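Local coordinates for protein lipase (PDB 2ORY) that probably hydrolyses the ester bonds of triacylglycerols as a cold-adapted class 3 lipase of the alpha/beta hydrolase fold, at residues A[204-209]-A[314-319]; A[9-14]-A[320-325]; A[4-9]-A[227-232]; A[235-240]-A[306-311]; A[15-20]-A[172-177]. All coordinates share one frame; numbering follows the deposited sequence.

Interaction 1: A[204-209]-A[314-319]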
# COMPACT_ATOMS: atom_id res chain seq x y z
N ILE A 204 0.90 5.49 -7.13
CA ILE A 204 1.41 4.24 -7.65
C ILE A 204 1.34 3.22 -6.52
O ILE A 204 2.28 3.04 -5.75
CB ILE A 204 2.87 4.38 -8.17
CG1 ILE A 204 2.90 5.36 -9.34
CG2 ILE A 204 3.39 3.03 -8.70
CD1 ILE A 204 4.29 5.55 -9.95
N PRO A 205 0.19 2.54 -6.38
CA PRO A 205 -0.01 1.54 -5.34
C PRO A 205 0.36 0.13 -5.79
O PRO A 205 -0.08 -0.31 -6.85
CB PRO A 205 -1.50 1.65 -5.05
CG PRO A 205 -2.05 1.90 -6.44
CD PRO A 205 -1.07 2.86 -7.08
N PHE A 206 1.16 -0.56 -4.99
CA PHE A 206 1.59 -1.92 -5.30
C PHE A 206 0.86 -2.97 -4.48
O PHE A 206 0.50 -2.74 -3.33
CB PHE A 206 3.09 -2.11 -5.00
CG PHE A 206 4.01 -1.20 -5.79
CD1 PHE A 206 4.24 0.11 -5.38
CD2 PHE A 206 4.63 -1.66 -6.94
CE1 PHE A 206 5.06 0.96 -6.12
CE2 PHE A 206 5.46 -0.81 -7.69
CZ PHE A 206 5.67 0.50 -7.27
N ALA A 207 0.63 -4.13 -5.10
CA ALA A 207 0.08 -5.29 -4.43
C ALA A 207 -1.08 -5.08 -3.47
O ALA A 207 -1.18 -5.75 -2.43
CB ALA A 207 1.22 -5.97 -3.68
N GLY A 208 -1.98 -4.17 -3.80
CA GLY A 208 -3.07 -3.89 -2.90
C GLY A 208 -4.36 -4.61 -3.16
O GLY A 208 -4.70 -4.92 -4.31
N PRO A 209 -5.09 -4.95 -2.08
CA PRO A 209 -6.37 -5.64 -2.25
C PRO A 209 -7.39 -4.54 -2.57
O PRO A 209 -7.04 -3.36 -2.54
CB PRO A 209 -6.61 -6.27 -0.89
CG PRO A 209 -6.01 -5.23 0.06
CD PRO A 209 -4.72 -4.83 -0.66
N VAL A 314 8.81 -10.59 -2.21
CA VAL A 314 9.98 -10.66 -3.06
C VAL A 314 9.64 -10.42 -4.53
O VAL A 314 10.43 -9.84 -5.27
CB VAL A 314 10.68 -12.04 -2.92
CG1 VAL A 314 12.00 -12.03 -3.67
CG2 VAL A 314 10.94 -12.34 -1.47
N GLY A 315 8.44 -10.84 -4.92
CA GLY A 315 7.99 -10.72 -6.29
C GLY A 315 8.18 -9.39 -6.99
O GLY A 315 8.72 -9.33 -8.10
N TYR A 316 7.73 -8.32 -6.35
CA TYR A 316 7.82 -6.99 -6.94
C TYR A 316 9.24 -6.52 -7.28
O TYR A 316 9.51 -6.18 -8.43
CB TYR A 316 7.07 -5.98 -6.07
CG TYR A 316 5.58 -6.31 -6.03
CD1 TYR A 316 5.10 -7.35 -5.23
CD2 TYR A 316 4.69 -5.71 -6.91
CE1 TYR A 316 3.76 -7.79 -5.31
CE2 TYR A 316 3.34 -6.14 -7.00
CZ TYR A 316 2.89 -7.18 -6.20
OH TYR A 316 1.59 -7.63 -6.31
N PRO A 317 10.15 -6.49 -6.29
CA PRO A 317 11.51 -6.04 -6.62
C PRO A 317 12.18 -6.97 -7.62
O PRO A 317 13.07 -6.57 -8.36
CB PRO A 317 12.22 -6.05 -5.27
CG PRO A 317 11.45 -7.05 -4.47
CD PRO A 317 10.02 -6.80 -4.86
N GLU A 318 11.72 -8.22 -7.67
CA GLU A 318 12.30 -9.17 -8.60
C GLU A 318 11.82 -8.97 -10.03
O GLU A 318 12.62 -8.90 -10.96
CB GLU A 318 12.01 -10.59 -8.12
CG GLU A 318 12.42 -11.66 -9.10
CD GLU A 318 12.73 -12.98 -8.42
OE1 GLU A 318 13.89 -13.15 -7.97
OE2 GLU A 318 11.82 -13.84 -8.31
N LEU A 319 10.51 -8.86 -10.20
CA LEU A 319 9.94 -8.68 -11.53
C LEU A 319 10.19 -7.28 -12.10
O LEU A 319 9.95 -7.01 -13.27
CB LEU A 319 8.42 -8.93 -11.47
CG LEU A 319 7.99 -10.34 -11.05
CD1 LEU A 319 6.48 -10.38 -10.90
CD2 LEU A 319 8.45 -11.37 -12.10
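The C-terminal end of strand 199-206, in the alpha/beta hydrolase sheet, meets the last turns of helix 304-319 through one aromatic residue, Y316. Its phenol lies against A207 and F206, and all three residues are buried. The methyl group of A207 sits close to the phenol end of the ring: A207 CB is 3.3 Å from Y316 CZ. It approaches obliquely, neither squarely over the face nor at the rim. F206 touches farther back along the same ring, with F206 CD2 4.1 Å from Y316 CD2. Here Y316 meets the edge of the F206 ring, near its plane. The two side chains run past each other in opposite directions. In Y316, CG lies opposite the carbonyl carbon (chi1 -64°), which sends the ring off the helix toward the strand end. No hydrogen bond joins the two segments. The hydroxyl of Y316 instead bonds to the carboxylate of D236 and to the backbone N of N233. D236 is the likely acid of a Ser-His-Asp triad, so Y316 may help to position it as a second-shell residue. The backbone of F206 is bonded to G172 of strand 166-173, the neighbour in the sheet. The F206 side chain also packs on L10 and S13 of helix 5-15, while the Y316 ring makes an edge-to-face contact with H173 at the end of strand 166-173.

Interaction 2: A[9-14]-A[320-325]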
# COMPACT_ATOMS: atom_id res chain seq x y z
N MET A 9 9.17 4.68 -6.71
CA MET A 9 8.11 4.53 -5.71
C MET A 9 8.14 3.14 -5.03
O MET A 9 7.70 3.00 -3.90
CB MET A 9 6.74 4.77 -6.37
CG MET A 9 6.54 6.18 -6.94
SD MET A 9 6.96 7.56 -5.84
CE MET A 9 5.63 7.58 -4.83
N LEU A 10 8.64 2.13 -5.73
CA LEU A 10 8.74 0.79 -5.15
C LEU A 10 9.76 0.88 -4.02
O LEU A 10 9.59 0.28 -2.96
CB LEU A 10 9.25 -0.23 -6.18
CG LEU A 10 9.39 -1.65 -5.62
CD1 LEU A 10 7.98 -2.19 -5.33
CD2 LEU A 10 10.11 -2.56 -6.60
N ALA A 11 10.82 1.65 -4.27
CA ALA A 11 11.87 1.87 -3.30
C ALA A 11 11.34 2.57 -2.05
O ALA A 11 11.72 2.24 -0.93
CB ALA A 11 13.01 2.69 -3.93
N PHE A 12 10.48 3.56 -2.24
CA PHE A 12 9.92 4.28 -1.10
C PHE A 12 8.91 3.41 -0.37
O PHE A 12 8.81 3.46 0.85
CB PHE A 12 9.22 5.56 -1.57
CG PHE A 12 10.17 6.66 -1.93
CD1 PHE A 12 10.19 7.18 -3.23
CD2 PHE A 12 11.01 7.21 -0.97
CE1 PHE A 12 11.03 8.23 -3.56
CE2 PHE A 12 11.86 8.26 -1.29
CZ PHE A 12 11.87 8.78 -2.59
N SER A 13 8.17 2.61 -1.13
CA SER A 13 7.18 1.73 -0.52
C SER A 13 7.88 0.71 0.36
O SER A 13 7.39 0.39 1.44
CB SER A 13 6.36 1.01 -1.59
OG SER A 13 5.42 1.89 -2.19
N TYR A 14 9.02 0.21 -0.10
CA TYR A 14 9.76 -0.80 0.67
C TYR A 14 10.57 -0.24 1.83
O TYR A 14 10.74 -0.92 2.85
CB TYR A 14 10.64 -1.66 -0.24
CG TYR A 14 9.87 -2.83 -0.82
CD1 TYR A 14 8.71 -2.62 -1.57
CD2 TYR A 14 10.27 -4.15 -0.59
CE1 TYR A 14 7.95 -3.69 -2.07
CE2 TYR A 14 9.52 -5.24 -1.09
CZ TYR A 14 8.36 -5.00 -1.83
OH TYR A 14 7.59 -6.03 -2.33
N MET A 320 10.69 -6.38 -11.25
CA MET A 320 10.94 -5.01 -11.67
C MET A 320 12.42 -4.68 -11.71
O MET A 320 12.81 -3.51 -11.71
CB MET A 320 10.21 -4.03 -10.74
CG MET A 320 8.69 -3.97 -10.95
SD MET A 320 7.81 -2.72 -9.91
CE MET A 320 7.01 -3.81 -8.80
N GLY A 321 13.25 -5.73 -11.74
CA GLY A 321 14.69 -5.55 -11.77
C GLY A 321 15.27 -4.70 -10.66
O GLY A 321 16.17 -3.89 -10.89
N MET A 322 14.79 -4.90 -9.44
CA MET A 322 15.26 -4.10 -8.33
C MET A 322 15.93 -4.93 -7.23
O MET A 322 16.27 -4.40 -6.16
CB MET A 322 14.08 -3.31 -7.75
CG MET A 322 13.55 -2.20 -8.65
SD MET A 322 14.64 -0.78 -8.66
CE MET A 322 14.03 0.11 -7.25
N MET A 323 16.12 -6.21 -7.50
CA MET A 323 16.74 -7.12 -6.53
C MET A 323 18.05 -6.58 -5.96
O MET A 323 18.28 -6.64 -4.76
CB MET A 323 16.97 -8.49 -7.16
CG MET A 323 15.69 -9.30 -7.36
SD MET A 323 14.82 -9.51 -5.78
CE MET A 323 15.40 -11.11 -5.26
N ASP A 324 18.89 -6.02 -6.81
CA ASP A 324 20.16 -5.50 -6.33
C ASP A 324 20.03 -4.09 -5.81
O ASP A 324 20.99 -3.52 -5.30
CB ASP A 324 21.19 -5.54 -7.45
CG ASP A 324 21.48 -6.95 -7.92
OD1 ASP A 324 21.90 -7.12 -9.08
OD2 ASP A 324 21.29 -7.90 -7.12
N ASP A 325 18.82 -3.53 -5.93
CA ASP A 325 18.55 -2.16 -5.51
C ASP A 325 17.83 -1.98 -4.18
O ASP A 325 17.99 -0.94 -3.53
CB ASP A 325 17.78 -1.45 -6.61
CG ASP A 325 18.61 -1.27 -7.87
OD1 ASP A 325 19.59 -0.50 -7.81
OD2 ASP A 325 18.28 -1.91 -8.89
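L10 projects from helix 5-15 as a forked knob, and two methionines, M320 and M322, close around it. The methionines belong to the irregular segment that follows helix 304-319. The fork sits in a notch with SD and CE of M320 on one hand and CG of M322 on the other. M320 comes tip to tip with the leucine. Its terminal methyl reaches both prongs of the fork, and M320 CE is 4.0 Å from L10 CD1. M322 passes alongside in the opposite direction and touches a single prong, with M322 CG 4.0 Å from L10 CD2. The chain of M322 folds back at chi2 (-75°) and chi3 (-87°). This bend brings its terminal methyl round to the small side chain of A11, where M322 CE lies 4.3 Å from A11 CB. L10 CG stands opposite the backbone N (chi1 179°), which holds the fork out from the helix toward both sulfur-containing chains. The contact is apolar, with no hydrogen bond between the segments. A Schellman motif ends helix 304-319 just here. G321, with its positive phi, is the C-prime residue. The chain turns at G321, and M320 and M322 both point toward helix 5-15. M320 also packs on F206 of strand 199-206, and M9 packs on I204 of that strand. One turn on from L10, Y14 touches Y316 and P317 of helix 304-319.

Interaction 3: A[4-9]-A[227-232]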
# COMPACT_ATOMS: atom_id res chain seq x y z
N THR A 4 12.94 4.17 -13.33
CA THR A 4 11.65 4.75 -13.71
C THR A 4 10.94 5.25 -12.44
O THR A 4 11.35 4.98 -11.31
CB THR A 4 10.75 3.71 -14.38
OG1 THR A 4 10.36 2.72 -13.42
CG2 THR A 4 11.48 3.02 -15.55
N LYS A 5 9.85 6.00 -12.65
CA LYS A 5 9.07 6.54 -11.55
C LYS A 5 8.53 5.39 -10.71
O LYS A 5 8.58 5.42 -9.49
CB LYS A 5 7.92 7.39 -12.10
CG LYS A 5 7.05 8.06 -11.04
CD LYS A 5 5.92 8.86 -11.72
CE LYS A 5 4.96 9.45 -10.71
NZ LYS A 5 5.67 10.41 -9.84
N GLU A 6 8.04 4.35 -11.38
CA GLU A 6 7.48 3.19 -10.71
C GLU A 6 8.51 2.49 -9.84
O GLU A 6 8.21 2.08 -8.72
CB GLU A 6 6.91 2.21 -11.73
CG GLU A 6 5.79 2.82 -12.53
CD GLU A 6 6.23 3.28 -13.90
OE1 GLU A 6 7.21 4.07 -14.02
OE2 GLU A 6 5.58 2.84 -14.87
N GLN A 7 9.72 2.34 -10.36
CA GLN A 7 10.81 1.72 -9.61
C GLN A 7 11.18 2.58 -8.40
O GLN A 7 11.51 2.07 -7.33
CB GLN A 7 12.04 1.55 -10.50
CG GLN A 7 11.81 0.65 -11.70
CD GLN A 7 13.04 0.56 -12.57
OE1 GLN A 7 13.46 1.55 -13.17
NE2 GLN A 7 13.64 -0.62 -12.63
N LEU A 8 11.11 3.89 -8.58
CA LEU A 8 11.45 4.78 -7.49
C LEU A 8 10.45 4.64 -6.37
O LEU A 8 10.83 4.51 -5.22
CB LEU A 8 11.49 6.23 -7.97
CG LEU A 8 11.86 7.25 -6.90
CD1 LEU A 8 13.26 6.97 -6.37
CD2 LEU A 8 11.79 8.65 -7.51
N MET A 9 9.17 4.68 -6.71
CA MET A 9 8.11 4.53 -5.71
C MET A 9 8.14 3.14 -5.03
O MET A 9 7.70 3.00 -3.90
CB MET A 9 6.74 4.77 -6.37
CG MET A 9 6.54 6.18 -6.94
SD MET A 9 6.96 7.56 -5.84
CE MET A 9 5.63 7.58 -4.83
N GLN A 227 -3.19 9.22 -13.82
CA GLN A 227 -2.40 9.56 -12.65
C GLN A 227 -2.29 8.41 -11.64
O GLN A 227 -1.72 8.58 -10.56
CB GLN A 227 -2.96 10.81 -11.99
CG GLN A 227 -2.87 12.01 -12.91
CD GLN A 227 -1.43 12.41 -13.19
OE1 GLN A 227 -0.76 13.03 -12.36
NE2 GLN A 227 -0.94 12.04 -14.38
N CYS A 228 -2.87 7.26 -11.97
CA CYS A 228 -2.73 6.08 -11.12
C CYS A 228 -2.18 4.90 -11.92
O CYS A 228 -2.73 4.52 -12.96
CB CYS A 228 -4.05 5.64 -10.46
SG CYS A 228 -3.93 4.00 -9.57
N THR A 229 -1.08 4.34 -11.43
CA THR A 229 -0.49 3.17 -12.05
C THR A 229 -0.55 2.05 -11.01
O THR A 229 0.23 2.03 -10.07
CB THR A 229 0.99 3.42 -12.45
OG1 THR A 229 1.04 4.47 -13.41
CG2 THR A 229 1.62 2.14 -13.04
N ARG A 230 -1.49 1.13 -11.18
CA ARG A 230 -1.69 0.02 -10.25
C ARG A 230 -0.78 -1.14 -10.63
O ARG A 230 -0.95 -1.75 -11.69
CB ARG A 230 -3.15 -0.44 -10.29
CG ARG A 230 -3.79 -0.67 -8.93
CD ARG A 230 -4.25 -2.09 -8.77
NE ARG A 230 -5.10 -2.55 -9.85
CZ ARG A 230 -5.36 -3.84 -10.08
NH1 ARG A 230 -4.83 -4.77 -9.29
NH2 ARG A 230 -6.12 -4.20 -11.11
N ILE A 231 0.17 -1.47 -9.78
CA ILE A 231 1.11 -2.54 -10.08
C ILE A 231 0.86 -3.78 -9.23
O ILE A 231 0.97 -3.75 -8.01
CB ILE A 231 2.57 -2.02 -9.92
CG1 ILE A 231 2.79 -0.84 -10.89
CG2 ILE A 231 3.58 -3.14 -10.19
CD1 ILE A 231 4.18 -0.22 -10.87
N ALA A 232 0.47 -4.87 -9.91
CA ALA A 232 0.20 -6.15 -9.26
C ALA A 232 0.90 -7.29 -9.98
O ALA A 232 0.94 -7.34 -11.21
CB ALA A 232 -1.28 -6.43 -9.24
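The first turns of helix 5-15 stand beside segment 227-232, which is extended from C228 on and runs along strand 199-206. The backbones come nearest at E6 and T229, whose CA atoms are 8.1 Å apart, so side chains must bridge the space. E6 does this from the helix. Its aliphatic part receives the end of I231, with E6 CB 3.8 Å from I231 CD1. The two side chains cross at about a right angle, and the same methyl also touches E6 CG. T229 makes a lighter contact, its CG2 lying 4.3 Å from E6 CG. The E6 chain bends at chi2 (100°), and CB and CG are the atoms that meet I231. The helix start is fixed locally by a capping box: Q7 N donates to T4 OG1 over 3.1 Å, and T4 N donates to Q7 OE1 over 2.7 Å. The latter bond is nearly straight (172°) and uses a lone pair in the carbonyl plane. Segment 227-232 is held in turn by backbone bonds of I231 to P205 and A207. Thus the methylene groups of a charged residue serve as apolar surface for I231, and no polar bond ties the helix to this segment.

Interaction 4: A[235-240]-A[306-311]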
# COMPACT_ATOMS: atom_id res chain seq x y z
N LEU A 235 0.91 -13.54 -9.77
CA LEU A 235 0.88 -14.67 -8.85
C LEU A 235 0.78 -14.26 -7.39
O LEU A 235 0.84 -15.10 -6.49
CB LEU A 235 2.09 -15.58 -9.06
CG LEU A 235 2.27 -16.22 -10.44
CD1 LEU A 235 3.52 -17.10 -10.38
CD2 LEU A 235 1.05 -17.05 -10.85
N ASP A 236 0.63 -12.97 -7.15
CA ASP A 236 0.48 -12.47 -5.79
C ASP A 236 -1.00 -12.59 -5.47
O ASP A 236 -1.84 -12.01 -6.17
CB ASP A 236 0.93 -11.00 -5.71
CG ASP A 236 0.72 -10.39 -4.33
OD1 ASP A 236 0.40 -11.12 -3.37
OD2 ASP A 236 0.88 -9.16 -4.20
N ILE A 237 -1.34 -13.35 -4.43
CA ILE A 237 -2.75 -13.53 -4.07
C ILE A 237 -3.45 -12.30 -3.47
O ILE A 237 -4.65 -12.13 -3.64
CB ILE A 237 -2.97 -14.71 -3.06
CG1 ILE A 237 -2.22 -14.42 -1.77
CG2 ILE A 237 -2.51 -16.04 -3.66
CD1 ILE A 237 -2.39 -15.49 -0.72
N VAL A 238 -2.71 -11.42 -2.80
CA VAL A 238 -3.32 -10.24 -2.16
C VAL A 238 -4.27 -9.41 -3.01
O VAL A 238 -5.39 -9.13 -2.58
CB VAL A 238 -2.23 -9.36 -1.58
CG1 VAL A 238 -2.82 -8.05 -1.04
CG2 VAL A 238 -1.54 -10.13 -0.49
N PRO A 239 -3.84 -8.99 -4.21
CA PRO A 239 -4.73 -8.19 -5.06
C PRO A 239 -5.98 -8.97 -5.45
O PRO A 239 -6.91 -8.37 -5.98
CB PRO A 239 -3.87 -7.91 -6.29
CG PRO A 239 -2.52 -7.84 -5.72
CD PRO A 239 -2.49 -9.02 -4.79
N TYR A 240 -5.99 -10.28 -5.21
CA TYR A 240 -7.16 -11.10 -5.58
C TYR A 240 -8.36 -11.00 -4.64
O TYR A 240 -9.38 -11.65 -4.87
CB TYR A 240 -6.79 -12.58 -5.72
CG TYR A 240 -6.05 -12.94 -7.00
CD1 TYR A 240 -4.71 -12.58 -7.18
CD2 TYR A 240 -6.68 -13.66 -8.02
CE1 TYR A 240 -4.02 -12.93 -8.33
CE2 TYR A 240 -5.98 -14.03 -9.19
CZ TYR A 240 -4.65 -13.66 -9.33
OH TYR A 240 -3.94 -14.00 -10.46
N VAL A 306 4.04 -19.97 2.03
CA VAL A 306 5.41 -19.55 1.80
C VAL A 306 5.52 -18.96 0.39
O VAL A 306 6.09 -17.88 0.18
CB VAL A 306 6.40 -20.75 2.00
CG1 VAL A 306 7.85 -20.29 1.81
CG2 VAL A 306 6.23 -21.36 3.40
N GLN A 307 4.94 -19.66 -0.59
CA GLN A 307 4.94 -19.21 -1.98
C GLN A 307 4.21 -17.85 -2.07
O GLN A 307 4.60 -16.97 -2.83
CB GLN A 307 4.19 -20.24 -2.84
CG GLN A 307 4.09 -19.89 -4.31
CD GLN A 307 5.41 -20.10 -5.04
OE1 GLN A 307 5.88 -19.23 -5.75
NE2 GLN A 307 6.00 -21.28 -4.85
N ALA A 308 3.15 -17.71 -1.29
CA ALA A 308 2.35 -16.50 -1.28
C ALA A 308 3.12 -15.32 -0.70
O ALA A 308 3.02 -14.19 -1.20
CB ALA A 308 1.06 -16.74 -0.49
N ALA A 309 3.90 -15.57 0.35
CA ALA A 309 4.69 -14.51 0.96
C ALA A 309 5.81 -14.08 0.03
O ALA A 309 6.21 -12.91 0.00
CB ALA A 309 5.29 -14.98 2.30
N TYR A 310 6.33 -15.03 -0.74
CA TYR A 310 7.43 -14.74 -1.65
C TYR A 310 6.93 -13.86 -2.78
O TYR A 310 7.54 -12.84 -3.08
CB TYR A 310 7.99 -16.04 -2.24
CG TYR A 310 9.10 -15.82 -3.25
CD1 TYR A 310 10.42 -15.67 -2.84
CD2 TYR A 310 8.83 -15.72 -4.62
CE1 TYR A 310 11.44 -15.43 -3.75
CE2 TYR A 310 9.86 -15.48 -5.56
CZ TYR A 310 11.16 -15.34 -5.10
OH TYR A 310 12.20 -15.10 -5.99
N GLN A 311 5.82 -14.26 -3.38
CA GLN A 311 5.25 -13.52 -4.49
C GLN A 311 4.83 -12.11 -4.09
O GLN A 311 4.97 -11.18 -4.89
CB GLN A 311 4.06 -14.27 -5.08
CG GLN A 311 4.38 -15.62 -5.70
CD GLN A 311 5.28 -15.53 -6.92
OE1 GLN A 311 5.29 -14.51 -7.63
NE2 GLN A 311 6.04 -16.59 -7.19
O HOH W 1 0.97 -13.68 -2.72
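L235 and Q311 lie side by side and point the same way. The carbonyl and CB of L235 form the tight part of this contact. The carbonyl rests on the base of the glutamine, with L235 O 3.6 Å from Q311 CB. Farther out, L235 CB is 3.7 Å from Q311 OE1. Hydrogen bonds fix the rotation of the Q311 amide. Q311 NE2 donates to Q307 OE1, one turn back, at 3.0 Å and 168°, with the acceptor in the amide plane. N296 O also accepts from Q311 NE2, and N233 ND2 donates to Q311 OE1. An apolar touch comes from I237, whose CD1 is 3.7 Å from A308 CB. Segment 235-240 carries D236, the probable acid of a Ser-His-Asp triad with S174 and H312, as expected of an alpha/beta hydrolase. D236 OD2, which also meets Y316, is hydrogen-bonded to H312 ND1. D236 OD1 closes an Asx turn, taking V238 N from above the carboxylate plane. Between the packed points no direct bond forms; water 1 fills the gap and is held by three bonds. It donates to D236 OD1 over 2.7 Å and to A308 O over 2.6 Å, and it accepts from I237 N over 2.9 Å. The looser margin is the end of the partly exposed L235, where CD1 runs along the amide, 4.1 Å from Q311 NE2.

Interaction 5: A[15-20]-A[172-177]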
# COMPACT_ATOMS: atom_id res chain seq x y z
N MET A 15 11.03 0.99 1.70
CA MET A 15 11.78 1.63 2.77
C MET A 15 10.83 1.84 3.95
O MET A 15 11.26 1.96 5.09
CB MET A 15 12.32 2.99 2.30
CG MET A 15 13.29 3.66 3.28
SD MET A 15 13.97 5.21 2.64
CE MET A 15 12.66 6.33 3.00
N SER A 16 9.53 1.88 3.66
CA SER A 16 8.49 2.05 4.66
C SER A 16 8.49 0.91 5.67
O SER A 16 8.08 1.07 6.82
CB SER A 16 7.12 2.06 4.00
OG SER A 16 7.07 3.03 2.98
N TYR A 17 8.95 -0.25 5.22
CA TYR A 17 8.97 -1.44 6.05
C TYR A 17 10.08 -1.57 7.10
O TYR A 17 10.09 -2.54 7.87
CB TYR A 17 8.95 -2.68 5.15
CG TYR A 17 7.59 -2.93 4.52
CD1 TYR A 17 7.44 -3.05 3.14
CD2 TYR A 17 6.44 -3.02 5.32
CE1 TYR A 17 6.19 -3.26 2.56
CE2 TYR A 17 5.18 -3.23 4.75
CZ TYR A 17 5.06 -3.35 3.38
OH TYR A 17 3.83 -3.57 2.82
N TYR A 18 11.00 -0.61 7.17
CA TYR A 18 12.05 -0.71 8.16
C TYR A 18 11.42 -0.80 9.53
O TYR A 18 10.48 -0.07 9.83
CB TYR A 18 12.98 0.50 8.10
CG TYR A 18 14.18 0.28 7.21
CD1 TYR A 18 14.44 1.13 6.14
CD2 TYR A 18 15.06 -0.77 7.45
CE1 TYR A 18 15.55 0.95 5.33
CE2 TYR A 18 16.18 -0.96 6.65
CZ TYR A 18 16.42 -0.09 5.59
OH TYR A 18 17.53 -0.25 4.80
N GLY A 19 11.92 -1.72 10.35
CA GLY A 19 11.37 -1.87 11.69
C GLY A 19 10.01 -2.56 11.75
O GLY A 19 9.23 -2.32 12.68
N ILE A 20 9.72 -3.41 10.77
CA ILE A 20 8.44 -4.11 10.76
C ILE A 20 8.34 -5.15 11.87
O ILE A 20 7.25 -5.47 12.34
CB ILE A 20 8.18 -4.77 9.37
CG1 ILE A 20 6.98 -4.10 8.69
CG2 ILE A 20 7.91 -6.25 9.51
CD1 ILE A 20 5.75 -4.12 9.51
N GLY A 172 2.53 3.05 -1.85
CA GLY A 172 2.49 2.11 -0.75
C GLY A 172 2.33 0.70 -1.28
O GLY A 172 1.85 0.51 -2.40
N HIS A 173 2.74 -0.27 -0.47
CA HIS A 173 2.69 -1.70 -0.81
C HIS A 173 1.79 -2.48 0.15
O HIS A 173 1.69 -2.14 1.32
CB HIS A 173 4.13 -2.27 -0.77
CG HIS A 173 4.21 -3.75 -0.93
ND1 HIS A 173 4.18 -4.63 0.14
CD2 HIS A 173 4.35 -4.53 -2.04
CE1 HIS A 173 4.28 -5.87 -0.30
NE2 HIS A 173 4.38 -5.84 -1.62
N SER A 174 1.15 -3.53 -0.35
CA SER A 174 0.28 -4.39 0.47
C SER A 174 -0.93 -3.57 0.96
O SER A 174 -1.60 -2.93 0.16
CB SER A 174 1.10 -4.94 1.66
OG SER A 174 0.42 -5.97 2.35
N LYS A 175 -1.23 -3.60 2.26
CA LYS A 175 -2.32 -2.78 2.75
C LYS A 175 -2.04 -1.32 2.32
O LYS A 175 -2.96 -0.54 2.07
CB LYS A 175 -2.39 -2.85 4.28
CG LYS A 175 -3.23 -3.98 4.83
CD LYS A 175 -3.35 -3.85 6.34
CE LYS A 175 -4.41 -4.79 6.90
NZ LYS A 175 -4.51 -4.73 8.38
N GLY A 176 -0.75 -0.99 2.25
CA GLY A 176 -0.33 0.35 1.85
C GLY A 176 -0.71 0.68 0.42
O GLY A 176 -0.79 1.86 0.04
N GLY A 177 -0.94 -0.35 -0.38
CA GLY A 177 -1.34 -0.13 -1.76
C GLY A 177 -2.79 0.31 -1.80
O GLY A 177 -3.17 1.23 -2.53
O HOH W 2 1.48 -2.53 4.23
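Y17 reaches from the turn after helix 5-15 to H173, inside what is very probably the nucleophile elbow of this alpha/beta hydrolase. The GxSxG pattern here is G172, S174 and G176. S174 has a positive phi (65°), the strained backbone expected of the nucleophile in such an elbow. The direct polar link is a hydrogen bond of 2.9 Å between Y17 OH and H173 ND1, in which either atom could be the donor. The hydroxyl lies at the edge of the imidazole, in its plane. Y17 OH is also bonded to water 2, at 2.9 Å; a further bond from G176 N to this water is weak and doubtful. H173 NE2, the other ring nitrogen, is bonded to the backbone O of H312, so both nitrogens have partners and the rotation of the ring is fixed. S174 OG is bonded to H312 NE2, as in a catalytic triad. The two rings of Y17 and H173 meet at their edges, centroids 5.6 Å apart and planes at 85°. H173 CG lies opposite the backbone N (chi1 173°), which carries the imidazole toward Y17. In van der Waals contact, the Y17 hydroxyl also lies against the side chain of S174, with Y17 OH 3.3 Å from S174 CB.

Overall arrangement
Interactions 1, 4 and 5 surround the probable Ser-His-Asp site. Interaction 5 holds S174, interaction 4 holds D236, and H312 follows directly on segment 306-311. The centres of interactions 4 and 5 are about 15 Å apart. Interaction 1 lies between them, its centre about 10 Å from that of interaction 4 and 11 Å from that of interaction 5. Its F206 O is 3.1 Å from S174 N, and its A207 CB is 3.3 Å from D236 OD2. Interactions 2 and 3 lie farther out and share helix 5-15, which continues into the 15-20 turn of interaction 5. M320 O and Q7 NE2, 3.1 Å apart, join these two contacts. Interaction 3 is farthest from interaction 4, with about 19 Å between centres.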